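Local coordinates for phytase (Citrobacter braakii, PDB 3ZHC), which is a phytase of the histidine phosphatase superfamily (branch 2), with an alpha/beta part built on a mixed sheet and a mainly helical part, at residues T98-P102 with G103-V107; L277-T281 with P282-R286. The protein carries 2 engineered substitutions. All coordinates share one frame; numbering follows the deposited sequence.

Contact 1: T98-P102 with G103-V107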
ATOM      1  N   THR B  98      32.421 -15.882 -23.526  1.00 35.41           N
ATOM      2  CA  THR B  98      33.043 -15.727 -22.189  1.00 34.94           C
ATOM      3  C   THR B  98      32.990 -14.267 -21.711  1.00 34.41           C
ATOM      4  O   THR B  98      32.502 -13.980 -20.587  1.00 34.38           O
ATOM      5  CB  THR B  98      34.501 -16.249 -22.165  1.00 34.97           C
ATOM      6  OG1 THR B  98      34.527 -17.613 -22.621  1.00 35.07           O
ATOM      7  CG2 THR B  98      35.092 -16.168 -20.752  1.00 34.90           C
ATOM      8  N   CYS B  99      33.483 -13.356 -22.559  1.00 33.62           N
ATOM      9  CA  CYS B  99      33.525 -11.931 -22.235  1.00 32.91           C
ATOM     10  C   CYS B  99      32.813 -11.090 -23.283  1.00 32.73           C
ATOM     11  O   CYS B  99      32.921 -11.386 -24.481  1.00 32.75           O
ATOM     12  CB  CYS B  99      34.970 -11.460 -22.084  1.00 32.69           C
ATOM     13  SG  CYS B  99      35.755 -12.007 -20.541  1.00 31.55           S
ATOM     14  N   PRO B 100      32.071 -10.024 -22.838  1.00 32.37           N
ATOM     15  CA  PRO B 100      31.429  -9.141 -23.800  1.00 32.10           C
ATOM     16  C   PRO B 100      32.441  -8.436 -24.700  1.00 31.79           C
ATOM     17  O   PRO B 100      33.569  -8.161 -24.272  1.00 31.70           O
ATOM     18  CB  PRO B 100      30.699  -8.117 -22.906  1.00 32.13           C
ATOM     19  CG  PRO B 100      30.534  -8.782 -21.625  1.00 32.27           C
ATOM     20  CD  PRO B 100      31.736  -9.624 -21.452  1.00 32.32           C
ATOM     21  N   SER B 101      32.027  -8.147 -25.934  1.00 31.46           N
ATOM     22  CA  SER B 101      32.904  -7.513 -26.917  1.00 31.16           C
ATOM     23  C   SER B 101      33.243  -6.074 -26.503  1.00 30.84           C
ATOM     24  O   SER B 101      32.510  -5.469 -25.699  1.00 30.87           O
ATOM     25  CB  SER B 101      32.263  -7.544 -28.303  1.00 31.21           C
ATOM     26  OG  SER B 101      32.085  -8.890 -28.742  1.00 31.38           O
ATOM     27  N   PRO B 102      34.358  -5.515 -27.038  1.00 30.31           N
ATOM     28  CA  PRO B 102      34.720  -4.138 -26.651  1.00 29.90           C
ATOM     29  C   PRO B 102      33.606  -3.133 -26.983  1.00 29.38           C
ATOM     30  O   PRO B 102      32.938  -3.259 -28.029  1.00 29.38           O
ATOM     31  CB  PRO B 102      35.970  -3.857 -27.483  1.00 29.97           C
ATOM     32  CG  PRO B 102      36.501  -5.230 -27.854  1.00 30.14           C
ATOM     33  CD  PRO B 102      35.322  -6.086 -28.008  1.00 30.29           C
ATOM     34  N   GLY B 103      33.405  -2.160 -26.094  1.00 28.66           N
ATOM     35  CA  GLY B 103      32.349  -1.168 -26.261  1.00 27.97           C
ATOM     36  C   GLY B 103      30.919  -1.659 -26.048  1.00 27.28           C
ATOM     37  O   GLY B 103      29.976  -0.943 -26.405  1.00 27.40           O
ATOM     38  N   GLN B 104      30.743  -2.859 -25.475  1.00 26.42           N
ATOM     39  CA  GLN B 104      29.391  -3.408 -25.181  1.00 25.87           C
ATOM     40  C   GLN B 104      28.920  -3.112 -23.757  1.00 24.96           C
ATOM     41  O   GLN B 104      27.724  -2.890 -23.535  1.00 24.86           O
ATOM     42  CB  GLN B 104      29.343  -4.921 -25.408  1.00 26.09           C
ATOM     43  CG  GLN B 104      29.377  -5.354 -26.869  1.00 26.85           C
ATOM     44  CD  GLN B 104      28.027  -5.167 -27.566  1.00 27.94           C
ATOM     45  OE1 GLN B 104      27.242  -6.118 -27.676  1.00 28.73           O
ATOM     46  NE2 GLN B 104      27.742  -3.927 -28.028  1.00 28.50           N
ATOM     47  N   VAL B 105      29.855  -3.124 -22.805  1.00 23.90           N
ATOM     48  CA  VAL B 105      29.547  -2.902 -21.403  1.00 23.04           C
ATOM     49  C   VAL B 105      30.411  -1.778 -20.861  1.00 22.25           C
ATOM     50  O   VAL B 105      31.609  -1.751 -21.092  1.00 22.30           O
ATOM     51  CB  VAL B 105      29.744  -4.193 -20.553  1.00 22.98           C
ATOM     52  CG1 VAL B 105      29.428  -3.933 -19.072  1.00 22.89           C
ATOM     53  CG2 VAL B 105      28.868  -5.322 -21.076  1.00 22.92           C
ATOM     54  N   ALA B 106      29.769  -0.850 -20.151  1.00 21.29           N
ATOM     55  CA  ALA B 106      30.438   0.247 -19.465  1.00 20.50           C
ATOM     56  C   ALA B 106      29.814   0.398 -18.067  1.00 19.76           C
ATOM     57  O   ALA B 106      28.615   0.187 -17.896  1.00 19.63           O
ATOM     58  CB  ALA B 106      30.318   1.519 -20.245  1.00 20.45           C
ATOM     59  N   VAL B 107      30.634   0.749 -17.080  1.00 18.95           N
ATOM     60  CA  VAL B 107      30.166   0.955 -15.698  1.00 18.23           C
ATOM     61  C   VAL B 107      30.632   2.310 -15.164  1.00 17.64           C
ATOM     62  O   VAL B 107      31.788   2.678 -15.332  1.00 17.67           O
ATOM     63  CB  VAL B 107      30.632  -0.177 -14.764  1.00 18.22           C
ATOM     64  CG1 VAL B 107      30.265   0.129 -13.281  1.00 18.05           C
ATOM     65  CG2 VAL B 107      30.031  -1.491 -15.204  1.00 17.99           C
TER
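Q104 folds back over S101 at the close of a type II beta turn whose two corner residues are P102 and G103. The turn is closed by one backbone hydrogen bond, from Q104 N to S101 O at 3.2 Å with an N-H...O angle of 140°; the donor is bent well away from a straight approach and tilted out of the carbonyl plane. Its type follows from the backbone at the two corners. P102 fills the first in an extended, polyproline-like setting, where its ring restrains phi and presents no N-H that would need an acceptor; that ring leads away from the turn. G103 occupies the second corner with phi 72°, the left-handed backbone setting that a type II turn requires there and that a residue without CB adopts readily.

Q104 packs against the same carbonyl that its backbone binds. With CG beside the backbone N (chi1 -72°), its CB stands 3.2 Å from S101 O and its CG 3.3 Å from that atom, while CG also meets S101 CB at 3.9 Å. S101 OG is hydrogen-bonded to Q97 NE2, within the loop that leads into the turn. One residue further out on each arm, P100 lies obliquely across V105: P100 CB is 3.8 Å from V105 CG2, and P100 CG is 3.9 Å from the same methyl. L94, L126 and I132 also pack on V105, and the nearby C99–C130 disulfide ties down the approaching loop.

The chemistry is therefore that of a surface turn in which the Pro-Gly corner and one bent backbone hydrogen bond set the reversal, without polar side-chain bonds across it. The apolar P100–V105 pair closes its base as the chain enters the sheet, where Q104 forms a backbone hydrogen bond with L318.

Contact 2: L277-T281 with P282-R286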
ATOM      1  N   LEU B 277       9.095  12.366   0.872  1.00 12.78           N
ATOM      2  CA  LEU B 277       9.131  13.804   1.127  1.00 12.81           C
ATOM      3  C   LEU B 277      10.433  14.468   0.651  1.00 12.95           C
ATOM      4  O   LEU B 277      10.398  15.444  -0.098  1.00 12.98           O
ATOM      5  CB  LEU B 277       8.941  14.102   2.630  1.00 12.74           C
ATOM      6  CG  LEU B 277       7.584  13.811   3.242  1.00 12.82           C
ATOM      7  CD1 LEU B 277       7.600  14.206   4.702  1.00 12.96           C
ATOM      8  CD2 LEU B 277       6.431  14.550   2.486  1.00 12.48           C
ATOM      9  N   LEU B 278      11.570  13.940   1.079  1.00 13.08           N
ATOM     10  CA  LEU B 278      12.874  14.610   0.811  1.00 13.33           C
ATOM     11  C   LEU B 278      13.495  14.357  -0.560  1.00 13.51           C
ATOM     12  O   LEU B 278      14.298  15.182  -1.014  1.00 13.45           O
ATOM     13  CB  LEU B 278      13.903  14.263   1.922  1.00 13.27           C
ATOM     14  CG  LEU B 278      13.552  14.700   3.357  1.00 13.24           C
ATOM     15  CD1 LEU B 278      14.705  14.311   4.314  1.00 12.58           C
ATOM     16  CD2 LEU B 278      13.226  16.213   3.480  1.00 12.59           C
ATOM     17  N   GLN B 279      13.137  13.243  -1.220  1.00 13.73           N
ATOM     18  CA  GLN B 279      13.756  12.872  -2.525  1.00 13.88           C
ATOM     19  C   GLN B 279      12.806  12.697  -3.711  1.00 14.16           C
ATOM     20  O   GLN B 279      13.251  12.839  -4.861  1.00 14.01           O
ATOM     21  CB  GLN B 279      14.577  11.591  -2.350  1.00 14.02           C
ATOM     22  CG  GLN B 279      15.680  11.676  -1.236  1.00 13.99           C
ATOM     23  CD  GLN B 279      16.837  12.630  -1.573  1.00 14.54           C
ATOM     24  OE1 GLN B 279      16.950  13.146  -2.704  1.00 14.63           O
ATOM     25  NE2 GLN B 279      17.712  12.866  -0.588  1.00 14.65           N
ATOM     26  N   ARG B 280      11.518  12.385  -3.463  1.00 14.39           N
ATOM     27  CA  ARG B 280      10.545  12.213  -4.577  1.00 14.65           C
ATOM     28  C   ARG B 280       9.679  13.476  -4.874  1.00 14.45           C
ATOM     29  O   ARG B 280       9.103  13.577  -5.960  1.00 14.79           O
ATOM     30  CB  ARG B 280       9.635  11.013  -4.346  1.00 14.86           C
ATOM     31  CG  ARG B 280      10.363   9.683  -4.039  1.00 15.73           C
ATOM     32  CD  ARG B 280       9.540   8.424  -4.472  1.00 17.22           C
ATOM     33  NE  ARG B 280       8.107   8.672  -4.350  1.00 18.86           N
ATOM     34  CZ  ARG B 280       7.220   8.804  -5.350  1.00 19.66           C
ATOM     35  NH1 ARG B 280       7.554   8.680  -6.655  1.00 20.25           N
ATOM     36  NH2 ARG B 280       5.952   9.053  -5.032  1.00 20.32           N
ATOM     37  N   THR B 281       9.597  14.413  -3.924  1.00 14.07           N
ATOM     38  CA  THR B 281       8.887  15.677  -4.124  1.00 13.76           C
ATOM     39  C   THR B 281       9.451  16.336  -5.384  1.00 13.66           C
ATOM     40  O   THR B 281      10.618  16.694  -5.396  1.00 13.68           O
ATOM     41  CB  THR B 281       9.034  16.603  -2.902  1.00 13.76           C
ATOM     42  OG1 THR B 281       8.477  15.952  -1.760  1.00 13.51           O
ATOM     43  CG2 THR B 281       8.319  17.976  -3.127  1.00 13.35           C
ATOM     44  N   PRO B 282       8.614  16.481  -6.464  1.00 13.57           N
ATOM     45  CA  PRO B 282       9.092  16.968  -7.791  1.00 13.39           C
ATOM     46  C   PRO B 282      10.031  18.156  -7.762  1.00 13.30           C
ATOM     47  O   PRO B 282      10.994  18.166  -8.495  1.00 13.34           O
ATOM     48  CB  PRO B 282       7.786  17.337  -8.506  1.00 13.37           C
ATOM     49  CG  PRO B 282       6.819  16.361  -7.987  1.00 13.45           C
ATOM     50  CD  PRO B 282       7.160  16.187  -6.516  1.00 13.53           C
ATOM     51  N   GLU B 283       9.750  19.141  -6.903  1.00 13.27           N
ATOM     52  CA  GLU B 283      10.581  20.355  -6.804  1.00 13.26           C
ATOM     53  C   GLU B 283      12.036  20.043  -6.402  1.00 13.31           C
ATOM     54  O   GLU B 283      12.935  20.798  -6.760  1.00 13.33           O
ATOM     55  CB  GLU B 283       9.970  21.397  -5.857  1.00 13.24           C
ATOM     56  CG  GLU B 283       8.750  22.148  -6.437  1.00 13.32           C
ATOM     57  CD  GLU B 283       7.436  21.365  -6.407  1.00 13.13           C
ATOM     58  OE1 GLU B 283       7.386  20.208  -5.925  1.00 12.15           O
ATOM     59  OE2 GLU B 283       6.443  21.932  -6.873  1.00 14.05           O
ATOM     60  N   VAL B 284      12.239  18.929  -5.661  1.00 13.31           N
ATOM     61  CA  VAL B 284      13.577  18.414  -5.329  1.00 13.17           C
ATOM     62  C   VAL B 284      14.060  17.398  -6.396  1.00 13.04           C
ATOM     63  O   VAL B 284      15.161  17.551  -6.926  1.00 12.99           O
ATOM     64  CB  VAL B 284      13.608  17.782  -3.918  1.00 13.26           C
ATOM     65  CG1 VAL B 284      14.920  16.983  -3.671  1.00 12.93           C
ATOM     66  CG2 VAL B 284      13.441  18.864  -2.867  1.00 13.26           C
ATOM     67  N   ALA B 285      13.225  16.388  -6.692  1.00 12.99           N
ATOM     68  CA  ALA B 285      13.581  15.272  -7.641  1.00 13.01           C
ATOM     69  C   ALA B 285      14.009  15.721  -9.026  1.00 13.15           C
ATOM     70  O   ALA B 285      14.936  15.156  -9.588  1.00 13.09           O
ATOM     71  CB  ALA B 285      12.431  14.268  -7.770  1.00 12.77           C
ATOM     72  N   ARG B 286      13.323  16.735  -9.569  1.00 13.45           N
ATOM     73  CA  ARG B 286      13.617  17.271 -10.918  1.00 13.67           C
ATOM     74  C   ARG B 286      15.035  17.766 -11.032  1.00 13.69           C
ATOM     75  O   ARG B 286      15.745  17.399 -11.954  1.00 13.72           O
ATOM     76  CB  ARG B 286      12.656  18.411 -11.294  1.00 13.78           C
ATOM     77  CG  ARG B 286      11.272  17.983 -11.689  1.00 14.37           C
ATOM     78  CD  ARG B 286      10.391  19.215 -12.091  1.00 14.98           C
ATOM     79  NE  ARG B 286      10.924  19.898 -13.289  1.00 15.31           N
ATOM     80  CZ  ARG B 286      11.266  21.203 -13.415  1.00 15.33           C
ATOM     81  NH1 ARG B 286      11.131  22.089 -12.419  1.00 15.39           N
ATOM     82  NH2 ARG B 286      11.742  21.628 -14.593  1.00 15.61           N
TER
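T281 lays its methyl against the first turn of the following helix, with CG2 3.7 Å from E283 OE1 and the two side chains set at a slant to one another. A chi1 of -61° sets OG1 beside the backbone N, directed back along the chain, and leaves CG2 anti to that N. There OG1 donates a 2.6 Å hydrogen bond to L277 O, and a weak bond from R169 also reaches it. The hydroxyl thus serves the preceding helix and makes no capping bond to the next one, even though T281 stands at that helix's N-cap position.

The T281 carbonyl faces forward instead. T281 O receives A285 N at 2.9 Å, nearly straight at 170°, and V284 N at 2.8 Å with a more bent angle of 141°. These two donors arrive from opposite faces of the carbonyl plane, so the oxygen is gripped twice within one helical turn. P282, lacking an N-H, suits the first position of the helix, where the backbone nitrogen has no acceptor in the preceding turn.

Side chains close the corner from the other helix. A methyl of V284, CG1, comes within 3.3 Å of L278 O, and A285 CB lies 3.3 Å from Q279 O. Q279 itself turns its OE1 to N330, while V226 touches both L278 and V284.

This is a tight junction between successive helices, with T281 at the N-cap position of the second and P282 next in its first turn, in the helical part of this histidine phosphatase fold.

In the fold
From the N terminus, helix 71-90 runs into the loop that contact 1 closes with its turn at S101-Q104; the chain then enters strand 105-109, which pairs in parallel with strands 134-135 and 318-323 of the main sheet. Much later, contact 2 joins helix 260-280 to helix 282-301, beside helices 159-169 and 325-335. The two contacts follow in series, neither enclosing nor crossing the other, and each is confined to one continuous piece of chain. They lie on opposite sides of the chain's centre, with their own centres 34 Å apart and nearest atoms about 21 Å apart: contact 1 at the surface, where the chain enters the sheet, contact 2 partly buried among helices.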